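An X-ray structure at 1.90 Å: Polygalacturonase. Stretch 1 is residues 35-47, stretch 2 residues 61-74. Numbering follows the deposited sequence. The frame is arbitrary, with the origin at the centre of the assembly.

Stretch 1 35-47: NCDQGKAVRLSAG
Stretch 2 (61-74) SGVSLLIDKGVTLR

The strand around V42 to L44 runs parallel to the strand around L65 to I67, their axes 21° apart and 4.3 Å at closest approach. The register pairs A41 with S64, V42 with L65, R43 with L66 and L44 with I67. Backbone angles are extended, for example -105/106 at L44 and -127/121 at L66. Hydrogen bonds alternate along the ladder: S64 N to K40 O, 3.1 Å; V42 N to S64 O, 3.0 Å; L66 N to V42 O, 2.9 Å; L44 N to L66 O, 2.8 Å; D68 N to L44 O, 3.0 Å.

L44 covers the most surface. Its side chain lies on the sheet face shared with V42, L65 and I67. Both chi angles fall between wells, at -94° and 29°. L44 CD2 lies 4.0 Å from L65 CD2, 4.2 Å from I67 CG1 and 4.3 Å from L73 CD2, so one methyl meets three apolar side chains.

L66 points to the other face, with A41, R43 and S64. Its rotamer is t, p. L66 CB rests 3.9 Å from A41 CB, and L66 CD2 lies 3.9 Å from R43 CG, the aliphatic part of the arginine.

D68 (chi1 m, chi2 4°) is the polar anchor. The extended R43 (chi1 to chi3 all t) presents its guanidinium edge: R43 NE to D68 OD1 is 2.8 Å, a salt bridge, and R43 NH2 donates to D68 OD2 at 3.1 Å. S45 OG (chi1 m) also donates to D68 OD2, at 2.6 Å. A water accepts from A46 N at 3.0 Å and donates to D68 OD2 at 2.8 Å.

Type II turns span D37-K40 and D68-V71. In the first, G39 (84/3) donates from N to G62 O at 2.8 Å. At these angles a side chain would jam against the preceding carbonyl, so the position calls for glycine. V71 closes the second turn, V71 N bonding D68 O at 3.0 Å; its CA-to-CB bond points toward stretch 1 (chi1 170°), with V71 CG2 4.3 Å from A46 CB.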

ATOM      1  N   ASN A  35     -24.882 -11.563  -7.607  1.00 11.81           N
ATOM      2  CA  ASN A  35     -25.985 -11.379  -8.540  1.00 12.92           C
ATOM      3  C   ASN A  35     -26.118  -9.909  -8.927  1.00 12.03           C
ATOM      4  O   ASN A  35     -27.204  -9.388  -9.161  1.00 11.88           O
ATOM      5  CB  ASN A  35     -27.300 -11.909  -7.949  1.00 15.29           C
ATOM      6  CG  ASN A  35     -28.383 -12.046  -9.008  1.00 17.21           C
ATOM      7  OD1 ASN A  35     -28.084 -12.248 -10.185  1.00 17.43           O
ATOM      8  ND2 ASN A  35     -29.642 -11.918  -8.601  1.00 18.49           N
ATOM      9  N   CYS A  36     -24.987  -9.215  -9.022  1.00 11.48           N
ATOM     10  CA  CYS A  36     -24.950  -7.797  -9.353  1.00 10.41           C
ATOM     11  C   CYS A  36     -24.588  -7.537 -10.805  1.00 10.54           C
ATOM     12  O   CYS A  36     -23.589  -8.053 -11.314  1.00  9.89           O
ATOM     13  CB  CYS A  36     -23.934  -7.118  -8.420  1.00 10.31           C
ATOM     14  SG  CYS A  36     -23.964  -5.314  -8.454  1.00  9.71           S
ATOM     15  N   ASP A  37     -25.406  -6.771 -11.524  1.00  9.81           N
ATOM     16  CA  ASP A  37     -25.171  -6.472 -12.926  1.00 10.97           C
ATOM     17  C   ASP A  37     -23.795  -5.846 -13.167  1.00 10.96           C
ATOM     18  O   ASP A  37     -23.289  -5.065 -12.365  1.00  9.74           O
ATOM     19  CB  ASP A  37     -26.233  -5.504 -13.461  1.00 12.16           C
ATOM     20  CG  ASP A  37     -27.606  -6.108 -13.663  1.00 14.49           C
ATOM     21  OD1 ASP A  37     -27.770  -7.344 -13.605  1.00 14.05           O
ATOM     22  OD2 ASP A  37     -28.557  -5.310 -13.881  1.00 15.53           O
ATOM     23  N   GLN A  38     -23.198  -6.188 -14.301  1.00 11.32           N
ATOM     24  CA  GLN A  38     -21.918  -5.626 -14.724  1.00 11.84           C
ATOM     25  C   GLN A  38     -21.988  -4.104 -14.727  1.00 10.94           C
ATOM     26  O   GLN A  38     -22.968  -3.507 -15.190  1.00 10.06           O
ATOM     27  CB  GLN A  38     -21.566  -6.160 -16.121  1.00 13.76           C
ATOM     28  CG  GLN A  38     -20.451  -5.460 -16.865  1.00 16.39           C
ATOM     29  CD  GLN A  38     -20.076  -6.076 -18.194  1.00 18.61           C
ATOM     30  OE1 GLN A  38     -20.173  -7.289 -18.405  1.00 19.73           O
ATOM     31  NE2 GLN A  38     -19.614  -5.253 -19.140  1.00 19.15           N
ATOM     32  N   GLY A  39     -20.976  -3.454 -14.155  1.00  9.21           N
ATOM     33  CA  GLY A  39     -20.907  -2.006 -14.113  1.00  9.63           C
ATOM     34  C   GLY A  39     -21.671  -1.340 -12.983  1.00  9.08           C
ATOM     35  O   GLY A  39     -21.688  -0.109 -12.883  1.00  8.12           O
ATOM     36  N   LYS A  40     -22.285  -2.126 -12.106  1.00  8.03           N
ATOM     37  CA  LYS A  40     -23.031  -1.603 -10.967  1.00  8.68           C
ATOM     38  C   LYS A  40     -22.366  -2.023  -9.663  1.00  8.47           C
ATOM     39  O   LYS A  40     -21.403  -2.792  -9.658  1.00  7.57           O
ATOM     40  CB  LYS A  40     -24.487  -2.079 -11.025  1.00  9.41           C
ATOM     41  CG  LYS A  40     -25.243  -1.521 -12.227  1.00 10.75           C
ATOM     42  CD  LYS A  40     -26.746  -1.716 -12.085  1.00 12.45           C
ATOM     43  CE  LYS A  40     -27.472  -1.326 -13.362  1.00 13.82           C
ATOM     44  NZ  LYS A  40     -28.941  -1.172 -13.126  1.00 15.09           N
ATOM     45  N   ALA A  41     -22.895  -1.526  -8.541  1.00  8.26           N
ATOM     46  CA  ALA A  41     -22.293  -1.844  -7.252  1.00  7.94           C
ATOM     47  C   ALA A  41     -23.309  -2.273  -6.200  1.00  7.58           C
ATOM     48  O   ALA A  41     -24.459  -1.846  -6.256  1.00  7.49           O
ATOM     49  CB  ALA A  41     -21.589  -0.593  -6.718  1.00  8.02           C
ATOM     50  N   VAL A  42     -22.854  -3.086  -5.258  1.00  7.53           N
ATOM     51  CA  VAL A  42     -23.696  -3.476  -4.125  1.00  8.08           C
ATOM     52  C   VAL A  42     -23.564  -2.283  -3.173  1.00  8.68           C
ATOM     53  O   VAL A  42     -22.429  -1.907  -2.865  1.00  9.01           O
ATOM     54  CB  VAL A  42     -23.253  -4.775  -3.451  1.00  7.64           C
ATOM     55  CG1 VAL A  42     -23.873  -4.995  -2.078  1.00  7.14           C
ATOM     56  CG2 VAL A  42     -23.595  -5.938  -4.384  1.00  6.99           C
ATOM     57  N   ARG A  43     -24.681  -1.680  -2.794  1.00  9.20           N
ATOM     58  CA  ARG A  43     -24.650  -0.499  -1.933  1.00  9.90           C
ATOM     59  C   ARG A  43     -24.906  -0.857  -0.472  1.00  9.89           C
ATOM     60  O   ARG A  43     -25.857  -1.558  -0.140  1.00  9.72           O
ATOM     61  CB  ARG A  43     -25.689   0.521  -2.426  1.00 11.26           C
ATOM     62  CG  ARG A  43     -25.722   1.807  -1.613  1.00 12.32           C
ATOM     63  CD  ARG A  43     -26.674   2.857  -2.173  1.00 14.51           C
ATOM     64  NE  ARG A  43     -26.754   4.018  -1.287  1.00 16.04           N
ATOM     65  CZ  ARG A  43     -27.664   4.982  -1.316  1.00 17.36           C
ATOM     66  NH1 ARG A  43     -28.621   4.993  -2.235  1.00 17.45           N
ATOM     67  NH2 ARG A  43     -27.609   5.972  -0.428  1.00 17.75           N
ATOM     68  N   LEU A  44     -24.026  -0.398   0.403  1.00 10.06           N
ATOM     69  CA  LEU A  44     -24.097  -0.650   1.835  1.00 10.61           C
ATOM     70  C   LEU A  44     -24.585   0.615   2.550  1.00 10.77           C
ATOM     71  O   LEU A  44     -23.872   1.611   2.668  1.00  9.78           O
ATOM     72  CB  LEU A  44     -22.725  -1.082   2.343  1.00 11.22           C
ATOM     73  CG  LEU A  44     -22.359  -2.558   2.447  1.00 12.23           C
ATOM     74  CD1 LEU A  44     -23.048  -3.477   1.462  1.00 11.14           C
ATOM     75  CD2 LEU A  44     -20.841  -2.730   2.334  1.00 11.39           C
ATOM     76  N   SER A  45     -25.837   0.562   2.981  1.00 11.03           N
ATOM     77  CA  SER A  45     -26.490   1.670   3.660  1.00 12.06           C
ATOM     78  C   SER A  45     -26.839   1.325   5.105  1.00 12.15           C
ATOM     79  O   SER A  45     -26.757   0.179   5.542  1.00 11.33           O
ATOM     80  CB  SER A  45     -27.774   2.044   2.908  1.00 11.96           C
ATOM     81  OG  SER A  45     -27.488   2.500   1.599  1.00 13.24           O
ATOM     82  N   ALA A  46     -27.217   2.353   5.862  1.00 13.37           N
ATOM     83  CA  ALA A  46     -27.571   2.173   7.263  1.00 13.72           C
ATOM     84  C   ALA A  46     -28.956   1.551   7.426  1.00 13.89           C
ATOM     85  O   ALA A  46     -29.853   1.761   6.615  1.00 13.83           O
ATOM     86  CB  ALA A  46     -27.564   3.527   7.967  1.00 14.04           C
ATOM     87  N   GLY A  47     -29.128   0.791   8.494  1.00 13.84           N
ATOM     88  CA  GLY A  47     -30.413   0.158   8.818  1.00 13.80           C
ATOM     89  C   GLY A  47     -30.667   0.487  10.302  1.00 13.12           C
ATOM     90  O   GLY A  47     -30.469   1.636  10.698  1.00 13.41           O
ATOM     91  N   SER A  61     -15.771  -9.981 -11.135  1.00  5.69           N
ATOM     92  CA  SER A  61     -15.321  -9.126 -12.224  1.00  5.89           C
ATOM     93  C   SER A  61     -16.450  -8.218 -12.707  1.00  5.84           C
ATOM     94  O   SER A  61     -17.565  -8.696 -12.923  1.00  5.58           O
ATOM     95  CB  SER A  61     -14.868  -9.968 -13.428  1.00  5.34           C
ATOM     96  OG  SER A  61     -14.332  -9.108 -14.428  1.00  4.43           O
ATOM     97  N   GLY A  62     -16.164  -6.938 -12.886  1.00  6.07           N
ATOM     98  CA  GLY A  62     -17.147  -5.971 -13.360  1.00  5.90           C
ATOM     99  C   GLY A  62     -18.111  -5.472 -12.299  1.00  6.35           C
ATOM    100  O   GLY A  62     -18.992  -4.651 -12.577  1.00  6.71           O
ATOM    101  N   VAL A  63     -18.021  -5.992 -11.089  1.00  6.70           N
ATOM    102  CA  VAL A  63     -18.873  -5.646  -9.959  1.00  5.84           C
ATOM    103  C   VAL A  63     -18.097  -4.804  -8.956  1.00  6.05           C
ATOM    104  O   VAL A  63     -16.882  -4.933  -8.787  1.00  5.01           O
ATOM    105  CB  VAL A  63     -19.416  -6.928  -9.298  1.00  6.42           C
ATOM    106  CG1 VAL A  63     -20.244  -6.645  -8.056  1.00  5.01           C
ATOM    107  CG2 VAL A  63     -20.226  -7.742 -10.302  1.00  6.31           C
ATOM    108  N   SER A  64     -18.798  -3.892  -8.271  1.00  6.15           N
ATOM    109  CA  SER A  64     -18.160  -3.003  -7.316  1.00  5.45           C
ATOM    110  C   SER A  64     -18.877  -3.008  -5.965  1.00  6.24           C
ATOM    111  O   SER A  64     -19.977  -3.534  -5.813  1.00  5.10           O
ATOM    112  CB  SER A  64     -18.155  -1.567  -7.864  1.00  5.43           C
ATOM    113  OG  SER A  64     -17.387  -1.445  -9.051  1.00  5.54           O
ATOM    114  N   LEU A  65     -18.235  -2.375  -4.989  1.00  6.27           N
ATOM    115  CA  LEU A  65     -18.784  -2.199  -3.659  1.00  7.23           C
ATOM    116  C   LEU A  65     -18.904  -0.687  -3.425  1.00  7.38           C
ATOM    117  O   LEU A  65     -17.967   0.054  -3.728  1.00  7.85           O
ATOM    118  CB  LEU A  65     -17.910  -2.763  -2.553  1.00  8.92           C
ATOM    119  CG  LEU A  65     -18.322  -3.989  -1.763  1.00 11.18           C
ATOM    120  CD1 LEU A  65     -17.405  -4.156  -0.548  1.00 11.70           C
ATOM    121  CD2 LEU A  65     -19.775  -3.976  -1.321  1.00 10.71           C
ATOM    122  N   LEU A  66     -20.029  -0.276  -2.885  1.00  7.63           N
ATOM    123  CA  LEU A  66     -20.294   1.125  -2.582  1.00  8.06           C
ATOM    124  C   LEU A  66     -20.709   1.244  -1.117  1.00  8.34           C
ATOM    125  O   LEU A  66     -21.638   0.554  -0.696  1.00  8.24           O
ATOM    126  CB  LEU A  66     -21.409   1.647  -3.491  1.00  8.26           C
ATOM    127  CG  LEU A  66     -22.023   3.002  -3.120  1.00  8.79           C
ATOM    128  CD1 LEU A  66     -20.950   4.079  -3.077  1.00  8.95           C
ATOM    129  CD2 LEU A  66     -23.125   3.373  -4.110  1.00  8.77           C
ATOM    130  N   ILE A  67     -19.970   2.020  -0.333  1.00  8.06           N
ATOM    131  CA  ILE A  67     -20.237   2.150   1.104  1.00  8.95           C
ATOM    132  C   ILE A  67     -20.673   3.580   1.407  1.00  8.62           C
ATOM    133  O   ILE A  67     -19.942   4.523   1.117  1.00  7.19           O
ATOM    134  CB  ILE A  67     -18.996   1.813   1.948  1.00  8.93           C
ATOM    135  CG1 ILE A  67     -18.322   0.528   1.454  1.00  9.53           C
ATOM    136  CG2 ILE A  67     -19.350   1.678   3.426  1.00  9.12           C
ATOM    137  CD1 ILE A  67     -16.970   0.246   2.074  1.00  9.52           C
ATOM    138  N   ASP A  68     -21.880   3.767   1.921  1.00  8.87           N
ATOM    139  CA  ASP A  68     -22.411   5.101   2.171  1.00 10.00           C
ATOM    140  C   ASP A  68     -21.648   5.898   3.227  1.00 10.66           C
ATOM    141  O   ASP A  68     -21.034   5.349   4.140  1.00  9.41           O
ATOM    142  CB  ASP A  68     -23.862   4.995   2.651  1.00 10.79           C
ATOM    143  CG  ASP A  68     -24.888   4.680   1.598  1.00 12.32           C
ATOM    144  OD1 ASP A  68     -24.550   4.450   0.418  1.00 12.54           O
ATOM    145  OD2 ASP A  68     -26.092   4.648   1.960  1.00 13.48           O
ATOM    146  N   LYS A  69     -21.775   7.224   3.146  1.00 11.01           N
ATOM    147  CA  LYS A  69     -21.240   8.111   4.167  1.00 13.09           C
ATOM    148  C   LYS A  69     -21.758   7.647   5.531  1.00 12.08           C
ATOM    149  O   LYS A  69     -22.925   7.277   5.646  1.00 12.60           O
ATOM    150  CB  LYS A  69     -21.675   9.568   3.990  1.00 15.64           C
ATOM    151  CG  LYS A  69     -21.823  10.088   2.581  1.00 18.72           C
ATOM    152  CD  LYS A  69     -21.341  11.528   2.456  1.00 20.80           C
ATOM    153  CE  LYS A  69     -21.320  12.005   1.015  1.00 22.05           C
ATOM    154  NZ  LYS A  69     -20.193  12.956   0.769  1.00 22.68           N
ATOM    155  N   GLY A  70     -20.908   7.620   6.541  1.00 11.31           N
ATOM    156  CA  GLY A  70     -21.299   7.200   7.875  1.00 10.61           C
ATOM    157  C   GLY A  70     -21.457   5.707   8.079  1.00  9.99           C
ATOM    158  O   GLY A  70     -21.825   5.287   9.184  1.00 10.21           O
ATOM    159  N   VAL A  71     -21.282   4.885   7.050  1.00  8.43           N
ATOM    160  CA  VAL A  71     -21.432   3.441   7.169  1.00  7.88           C
ATOM    161  C   VAL A  71     -20.027   2.834   7.218  1.00  7.64           C
ATOM    162  O   VAL A  71     -19.106   3.376   6.602  1.00  6.97           O
ATOM    163  CB  VAL A  71     -22.244   2.846   6.007  1.00  7.71           C
ATOM    164  CG1 VAL A  71     -22.226   1.325   5.970  1.00  7.62           C
ATOM    165  CG2 VAL A  71     -23.697   3.318   6.089  1.00  8.10           C
ATOM    166  N   THR A  72     -19.897   1.747   7.963  1.00  6.81           N
ATOM    167  CA  THR A  72     -18.613   1.070   8.088  1.00  7.28           C
ATOM    168  C   THR A  72     -18.749  -0.404   7.717  1.00  7.10           C
ATOM    169  O   THR A  72     -19.674  -1.075   8.182  1.00  7.56           O
ATOM    170  CB  THR A  72     -18.087   1.172   9.535  1.00  7.70           C
ATOM    171  OG1 THR A  72     -17.981   2.558   9.911  1.00  8.14           O
ATOM    172  CG2 THR A  72     -16.718   0.529   9.680  1.00  7.59           C
ATOM    173  N   LEU A  73     -17.850  -0.894   6.876  1.00  6.56           N
ATOM    174  CA  LEU A  73     -17.762  -2.336   6.595  1.00  5.85           C
ATOM    175  C   LEU A  73     -16.593  -2.777   7.484  1.00  5.47           C
ATOM    176  O   LEU A  73     -15.453  -2.369   7.238  1.00  4.54           O
ATOM    177  CB  LEU A  73     -17.521  -2.599   5.122  1.00  6.76           C
ATOM    178  CG  LEU A  73     -17.162  -4.030   4.709  1.00  7.00           C
ATOM    179  CD1 LEU A  73     -18.296  -4.994   5.031  1.00  7.07           C
ATOM    180  CD2 LEU A  73     -16.832  -4.101   3.224  1.00  6.76           C
ATOM    181  N   ARG A  74     -16.880  -3.526   8.531  1.00  6.27           N
ATOM    182  CA  ARG A  74     -15.881  -3.925   9.513  1.00  7.35           C
ATOM    183  C   ARG A  74     -15.540  -5.402   9.528  1.00  7.43           C
ATOM    184  O   ARG A  74     -16.420  -6.263   9.581  1.00  6.81           O
ATOM    185  CB  ARG A  74     -16.418  -3.509  10.896  1.00  9.03           C
ATOM    186  CG  ARG A  74     -15.468  -3.692  12.071  1.00  9.84           C
ATOM    187  CD  ARG A  74     -16.122  -3.199  13.367  1.00 11.33           C
ATOM    188  NE  ARG A  74     -16.202  -1.742  13.370  1.00 12.44           N
ATOM    189  CZ  ARG A  74     -17.078  -1.013  14.056  1.00 13.52           C
ATOM    190  NH1 ARG A  74     -17.990  -1.571  14.833  1.00 14.03           N
ATOM    191  NH2 ARG A  74     -17.039   0.307  13.949  1.00 14.75           N
TER
HETATM  192  O   HOH W   1     -19.060  -2.143 -11.190  1.00 10.67           O
HETATM  193  O   HOH W   2     -26.837   5.050   4.579  1.00  9.39           O